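Local coordinates for protein racemase (Pseudovibrio sp. JE062, PDB 3MKC) that belongs to the mandelate racemase / muconate lactonizing enzyme group of the enolase superfamily, whose larger domain is built as a TIM-like barrel, at residues 140-145 with 343-348; 152-157 with 191-196. All coordinates share one frame; numbering follows the deposited sequence.

Contact 1 of 2, residues 140-145 with 343-348; sequences PYLTLY and PEFCDG
F345 meets L142 and L144 across this contact, which joins a barrel strand, 137-143, to the loop between strand 339-340 and helix 349-353 in the TIM-barrel-like domain of an enolase-superfamily protein. L142 makes a CH-pi contact: its CD1 stands 4.1 Å from the centroid of the F345 ring, 25° off the ring normal. It therefore lies over one face, displaced toward the rim, and the 3.8 Å between L142 CD1 and F345 CD2 identifies the side of that displacement. L144 reaches the same ring from an oblique direction, with its CD2 4.0 Å from F345 CD1. Here the two side chains run alongside each other and point the same way, whereas L142 and F345 approach at a slant. In F345, CG is anti to the carbonyl carbon (chi1 -73°), which carries the phenyl group toward the strand, where both leucine methyls meet it from the same side of its plane, CD1 of L142 over the face and CD2 of L144 lower, beyond the rim.

Outside the two segments, H171 meets the ring edge-to-face and K167 makes a cation-pi contact with it, so residues at the end of helix 154-170 and just beyond also border the ring. K167 NZ also hydrogen-bonds E344 O, tying the loop to that helix beside the aromatic ring. The strand is held on both sides by the sheet: L142 bonds by backbone to A175 and K177, and Y141 to F338 and Y340.

T143, between the two leucines, turns its hydroxyl to another partner, OG1 bonding to the E339 carboxylate. The touching residues are all buried, and the join is apolar, about 148 Å² summed over both sides. At its backbone margin, the carbonyl oxygens T143 O and F345 O lie 4.1 Å apart.

Contact 2 of 2, residues 152-157 with 191-196; sequences ASLDVA and VAYYLR
The Y194 ring meets A157 CB and L154 CD2 obliquely, and the neighbouring Y193 ring receives L154 CD1 in the same manner; neither tyrosine is stacked across this interface. It is a helix-helix contact of the TIM-barrel-like domain, joining the first turn of helix 154-170 to helix 188-202. L154 divides its two methyls between consecutive tyrosines: CD1 lies 4.2 Å from Y193 CD2, while CD2 lies 4.0 Å from Y194 CB, touching the base of that side chain and not the phenol end. One turn along, A157 CB comes within 3.8 Å of Y194 CE1.

In Y194, CG is anti to the backbone N (chi1 174°), a setting that carries the ring across to A157. W186 packs against L154, A157 and Y194, its ring plane at about 60° to that of Y194, and I158 touches both tyrosines. Y193 is exposed, whereas Y194 is buried and its OH hydrogen-bonds to C179 O at the end of strand 175-179. S153 occupies the N-cap position, and the opening turn that presents L154 and A157 is closed by A157 N bonding to S153 O at 2.8 Å.

Helix 154-170 is common ground. Contact 2 uses its first turn directly, while contact 1 meets the helix farther along, through K167 at F345 and through L165 and Y161 at L144. Contact 1 is the more interior, its centre about 14 Å from that of the chain and its touching residues all buried; contact 2 has its centre about 27 Å from that of the chain and is partly buried. Both are apolar, but contact 1 brings two leucines to one side of a phenylalanine ring, whereas contact 2 shares one leucine between two tyrosines and adds an alanine. One joins strand to loop, the other helix to helix. Their centres lie about 19 Å apart, without touching.

Contact 1 of 2, residues 140-145 with 343-348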
loop_
_atom_site.group_PDB
_atom_site.type_symbol
_atom_site.label_atom_id
_atom_site.label_comp_id
_atom_site.label_asym_id
_atom_site.label_seq_id
_atom_site.Cartn_x
_atom_site.Cartn_y
_atom_site.Cartn_z
ATOM N N PRO A 140 -3.027 -2.282 12.559
ATOM C CA PRO A 140 -2.886 -2.856 11.225
ATOM C C PRO A 140 -3.208 -4.337 11.233
ATOM O O PRO A 140 -3.323 -4.948 12.296
ATOM C CB PRO A 140 -1.420 -2.640 10.934
ATOM C CG PRO A 140 -0.811 -3.012 12.280
ATOM C CD PRO A 140 -1.736 -2.301 13.276
ATOM N N TYR A 141 -3.391 -4.905 10.050
ATOM C CA TYR A 141 -3.579 -6.340 9.966
ATOM C C TYR A 141 -2.238 -6.716 9.360
ATOM O O TYR A 141 -1.675 -5.958 8.562
ATOM C CB TYR A 141 -4.761 -6.733 9.066
ATOM C CG TYR A 141 -4.580 -6.585 7.570
ATOM C CD1 TYR A 141 -3.764 -7.457 6.848
ATOM C CD2 TYR A 141 -5.289 -5.616 6.864
ATOM C CE1 TYR A 141 -3.663 -7.368 5.462
ATOM C CE2 TYR A 141 -5.197 -5.520 5.478
ATOM C CZ TYR A 141 -4.382 -6.399 4.784
ATOM O OH TYR A 141 -4.284 -6.304 3.419
ATOM N N LEU A 142 -1.689 -7.845 9.775
ATOM C CA LEU A 142 -0.395 -8.252 9.253
ATOM C C LEU A 142 -0.547 -9.365 8.237
ATOM O O LEU A 142 -1.241 -10.351 8.482
ATOM C CB LEU A 142 0.512 -8.710 10.398
ATOM C CG LEU A 142 0.712 -7.676 11.507
ATOM C CD1 LEU A 142 1.694 -8.227 12.537
ATOM C CD2 LEU A 142 1.233 -6.373 10.920
ATOM N N THR A 143 0.099 -9.200 7.093
ATOM C CA THR A 143 0.042 -10.205 6.047
ATOM C C THR A 143 1.124 -11.238 6.324
ATOM O O THR A 143 2.303 -10.897 6.431
ATOM C CB THR A 143 0.252 -9.564 4.672
ATOM O OG1 THR A 143 -0.748 -8.556 4.476
ATOM C CG2 THR A 143 0.136 -10.605 3.574
ATOM N N LEU A 144 0.708 -12.496 6.441
ATOM C CA LEU A 144 1.616 -13.597 6.750
ATOM C C LEU A 144 1.787 -14.605 5.626
ATOM O O LEU A 144 0.856 -14.871 4.865
ATOM C CB LEU A 144 1.104 -14.351 7.979
ATOM C CG LEU A 144 0.722 -13.506 9.189
ATOM C CD1 LEU A 144 0.065 -14.381 10.244
ATOM C CD2 LEU A 144 1.962 -12.820 9.730
ATOM N N TYR A 145 2.986 -15.174 5.541
ATOM C CA TYR A 145 3.286 -16.197 4.546
ATOM C C TYR A 145 4.574 -16.920 4.939
ATOM O O TYR A 145 5.650 -16.321 4.979
ATOM C CB TYR A 145 3.449 -15.589 3.153
ATOM C CG TYR A 145 3.343 -16.621 2.048
ATOM C CD1 TYR A 145 2.102 -17.113 1.643
ATOM C CD2 TYR A 145 4.482 -17.110 1.409
ATOM C CE1 TYR A 145 1.997 -18.062 0.628
ATOM C CE2 TYR A 145 4.392 -18.061 0.393
ATOM C CZ TYR A 145 3.147 -18.532 0.004
ATOM O OH TYR A 145 3.050 -19.458 -1.017
ATOM N N PRO A 343 8.524 -6.446 10.648
ATOM C CA PRO A 343 9.836 -7.105 10.637
ATOM C C PRO A 343 9.903 -8.446 11.366
ATOM O O PRO A 343 10.620 -9.349 10.941
ATOM C CB PRO A 343 10.746 -6.061 11.274
ATOM C CG PRO A 343 10.114 -4.777 10.868
ATOM C CD PRO A 343 8.652 -5.055 11.116
ATOM N N GLU A 344 9.169 -8.577 12.464
ATOM C CA GLU A 344 9.177 -9.827 13.220
ATOM C C GLU A 344 8.147 -10.817 12.683
ATOM O O GLU A 344 7.985 -11.915 13.224
ATOM C CB GLU A 344 8.902 -9.555 14.704
ATOM C CG GLU A 344 9.999 -8.758 15.400
ATOM C CD GLU A 344 9.704 -8.503 16.869
ATOM O OE1 GLU A 344 9.549 -9.481 17.631
ATOM O OE2 GLU A 344 9.632 -7.321 17.261
ATOM N N PHE A 345 7.457 -10.423 11.616
ATOM C CA PHE A 345 6.433 -11.270 11.006
ATOM C C PHE A 345 6.620 -11.387 9.501
ATOM O O PHE A 345 5.645 -11.502 8.754
ATOM C CB PHE A 345 5.043 -10.703 11.304
ATOM C CG PHE A 345 4.606 -10.895 12.725
ATOM C CD1 PHE A 345 3.975 -12.067 13.118
ATOM C CD2 PHE A 345 4.848 -9.912 13.676
ATOM C CE1 PHE A 345 3.588 -12.258 14.445
ATOM C CE2 PHE A 345 4.467 -10.093 14.997
ATOM C CZ PHE A 345 3.836 -11.268 15.383
ATOM N N CYS A 346 7.868 -11.348 9.055
ATOM C CA CYS A 346 8.154 -11.454 7.633
ATOM C C CYS A 346 9.649 -11.522 7.383
ATOM O O CYS A 346 10.457 -11.242 8.267
ATOM C CB CYS A 346 7.600 -10.239 6.889
ATOM S SG CYS A 346 8.675 -8.786 7.001
ATOM N N ASP A 347 10.007 -11.904 6.166
ATOM C CA ASP A 347 11.402 -11.972 5.772
ATOM C C ASP A 347 11.576 -10.956 4.657
ATOM O O ASP A 347 10.737 -10.858 3.760
ATOM C CB ASP A 347 11.763 -13.373 5.275
ATOM C CG ASP A 347 11.701 -14.413 6.376
ATOM O OD1 ASP A 347 12.205 -14.127 7.482
ATOM O OD2 ASP A 347 11.158 -15.511 6.135
ATOM N N GLY A 348 12.657 -10.195 4.724
ATOM C CA GLY A 348 12.913 -9.188 3.714
ATOM C C GLY A 348 13.921 -8.185 4.226
ATOM O O GLY A 348 13.568 -7.248 4.944
#

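Contact 2 of 2, residues 152-157 with 191-196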
loop_
_atom_site.group_PDB
_atom_site.type_symbol
_atom_site.label_atom_id
_atom_site.label_comp_id
_atom_site.label_asym_id
_atom_site.label_seq_id
_atom_site.Cartn_x
_atom_site.Cartn_y
_atom_site.Cartn_z
ATOM N N ALA A 152 3.612 -25.277 -2.204
ATOM C CA ALA A 152 3.439 -26.446 -1.340
ATOM C C ALA A 152 2.154 -27.239 -1.420
ATOM O O ALA A 152 1.315 -27.058 -2.311
ATOM C CB ALA A 152 3.675 -26.036 0.109
ATOM N N SER A 153 2.045 -28.156 -0.466
ATOM C CA SER A 153 0.915 -29.068 -0.328
ATOM C C SER A 153 0.100 -28.674 0.893
ATOM O O SER A 153 0.600 -27.987 1.771
ATOM C CB SER A 153 1.420 -30.509 -0.164
ATOM O OG SER A 153 1.180 -30.978 1.155
ATOM N N LEU A 154 -1.151 -29.123 0.955
ATOM C CA LEU A 154 -2.025 -28.772 2.075
ATOM C C LEU A 154 -1.368 -28.857 3.456
ATOM O O LEU A 154 -1.327 -27.869 4.196
ATOM C CB LEU A 154 -3.304 -29.623 2.056
ATOM C CG LEU A 154 -4.316 -29.235 0.975
ATOM C CD1 LEU A 154 -5.462 -30.232 0.954
ATOM C CD2 LEU A 154 -4.834 -27.821 1.250
ATOM N N ASP A 155 -0.850 -30.032 3.803
ATOM C CA ASP A 155 -0.203 -30.227 5.097
ATOM C C ASP A 155 0.988 -29.300 5.321
ATOM O O ASP A 155 1.137 -28.711 6.390
ATOM C CB ASP A 155 0.240 -31.687 5.243
ATOM C CG ASP A 155 -0.515 -32.412 6.338
ATOM O OD1 ASP A 155 -0.238 -32.145 7.536
ATOM O OD2 ASP A 155 -1.396 -33.239 6.005
ATOM N N VAL A 156 1.839 -29.182 4.311
ATOM C CA VAL A 156 3.018 -28.331 4.396
ATOM C C VAL A 156 2.654 -26.862 4.566
ATOM O O VAL A 156 3.263 -26.146 5.360
ATOM C CB VAL A 156 3.892 -28.482 3.139
ATOM C CG1 VAL A 156 5.047 -27.478 3.176
ATOM C CG2 VAL A 156 4.425 -29.909 3.048
ATOM N N ALA A 157 1.662 -26.409 3.810
ATOM C CA ALA A 157 1.233 -25.022 3.896
ATOM C C ALA A 157 0.717 -24.713 5.299
ATOM O O ALA A 157 1.089 -23.707 5.903
ATOM C CB ALA A 157 0.145 -24.752 2.867
ATOM N N VAL A 191 -9.320 -25.892 -0.758
ATOM C CA VAL A 191 -9.053 -24.533 -0.308
ATOM C C VAL A 191 -9.958 -24.237 0.881
ATOM O O VAL A 191 -9.533 -23.604 1.847
ATOM C CB VAL A 191 -9.323 -23.500 -1.430
ATOM C CG1 VAL A 191 -9.195 -22.077 -0.879
ATOM C CG2 VAL A 191 -8.332 -23.710 -2.564
ATOM N N ALA A 192 -11.202 -24.703 0.808
ATOM C CA ALA A 192 -12.143 -24.486 1.896
ATOM C C ALA A 192 -11.615 -25.186 3.147
ATOM O O ALA A 192 -11.662 -24.637 4.248
ATOM C CB ALA A 192 -13.504 -25.032 1.527
ATOM N N TYR A 193 -11.118 -26.403 2.958
ATOM C CA TYR A 193 -10.565 -27.200 4.048
ATOM C C TYR A 193 -9.412 -26.430 4.673
ATOM O O TYR A 193 -9.331 -26.269 5.893
ATOM C CB TYR A 193 -10.054 -28.541 3.506
ATOM C CG TYR A 193 -9.180 -29.290 4.485
ATOM C CD1 TYR A 193 -9.727 -29.886 5.619
ATOM C CD2 TYR A 193 -7.801 -29.358 4.301
ATOM C CE1 TYR A 193 -8.920 -30.534 6.551
ATOM C CE2 TYR A 193 -6.981 -30.002 5.230
ATOM C CZ TYR A 193 -7.551 -30.585 6.349
ATOM O OH TYR A 193 -6.752 -31.211 7.277
ATOM N N TYR A 194 -8.529 -25.954 3.807
ATOM C CA TYR A 194 -7.353 -25.184 4.188
ATOM C C TYR A 194 -7.698 -24.009 5.098
ATOM O O TYR A 194 -7.152 -23.866 6.193
ATOM C CB TYR A 194 -6.684 -24.681 2.908
ATOM C CG TYR A 194 -5.515 -23.746 3.078
ATOM C CD1 TYR A 194 -4.338 -24.168 3.685
ATOM C CD2 TYR A 194 -5.563 -22.449 2.566
ATOM C CE1 TYR A 194 -3.232 -23.326 3.769
ATOM C CE2 TYR A 194 -4.467 -21.604 2.643
ATOM C CZ TYR A 194 -3.306 -22.046 3.243
ATOM O OH TYR A 194 -2.217 -21.211 3.305
ATOM N N LEU A 195 -8.609 -23.162 4.635
ATOM C CA LEU A 195 -9.005 -21.995 5.399
ATOM C C LEU A 195 -9.679 -22.389 6.700
ATOM O O LEU A 195 -9.588 -21.677 7.689
ATOM C CB LEU A 195 -9.926 -21.115 4.553
ATOM C CG LEU A 195 -9.267 -20.595 3.268
ATOM C CD1 LEU A 195 -10.257 -19.734 2.489
ATOM C CD2 LEU A 195 -8.025 -19.783 3.614
ATOM N N ARG A 196 -10.357 -23.530 6.704
ATOM C CA ARG A 196 -11.016 -23.980 7.919
ATOM C C ARG A 196 -9.969 -24.382 8.948
ATOM O O ARG A 196 -10.139 -24.148 10.149
ATOM C CB ARG A 196 -11.940 -25.158 7.618
ATOM C CG ARG A 196 -13.258 -24.740 7.006
ATOM C CD ARG A 196 -14.092 -25.930 6.560
ATOM N NE ARG A 196 -15.404 -25.490 6.105
ATOM C CZ ARG A 196 -16.276 -24.866 6.887
ATOM N NH1 ARG A 196 -15.969 -24.624 8.155
ATOM N NH2 ARG A 196 -17.446 -24.466 6.405
#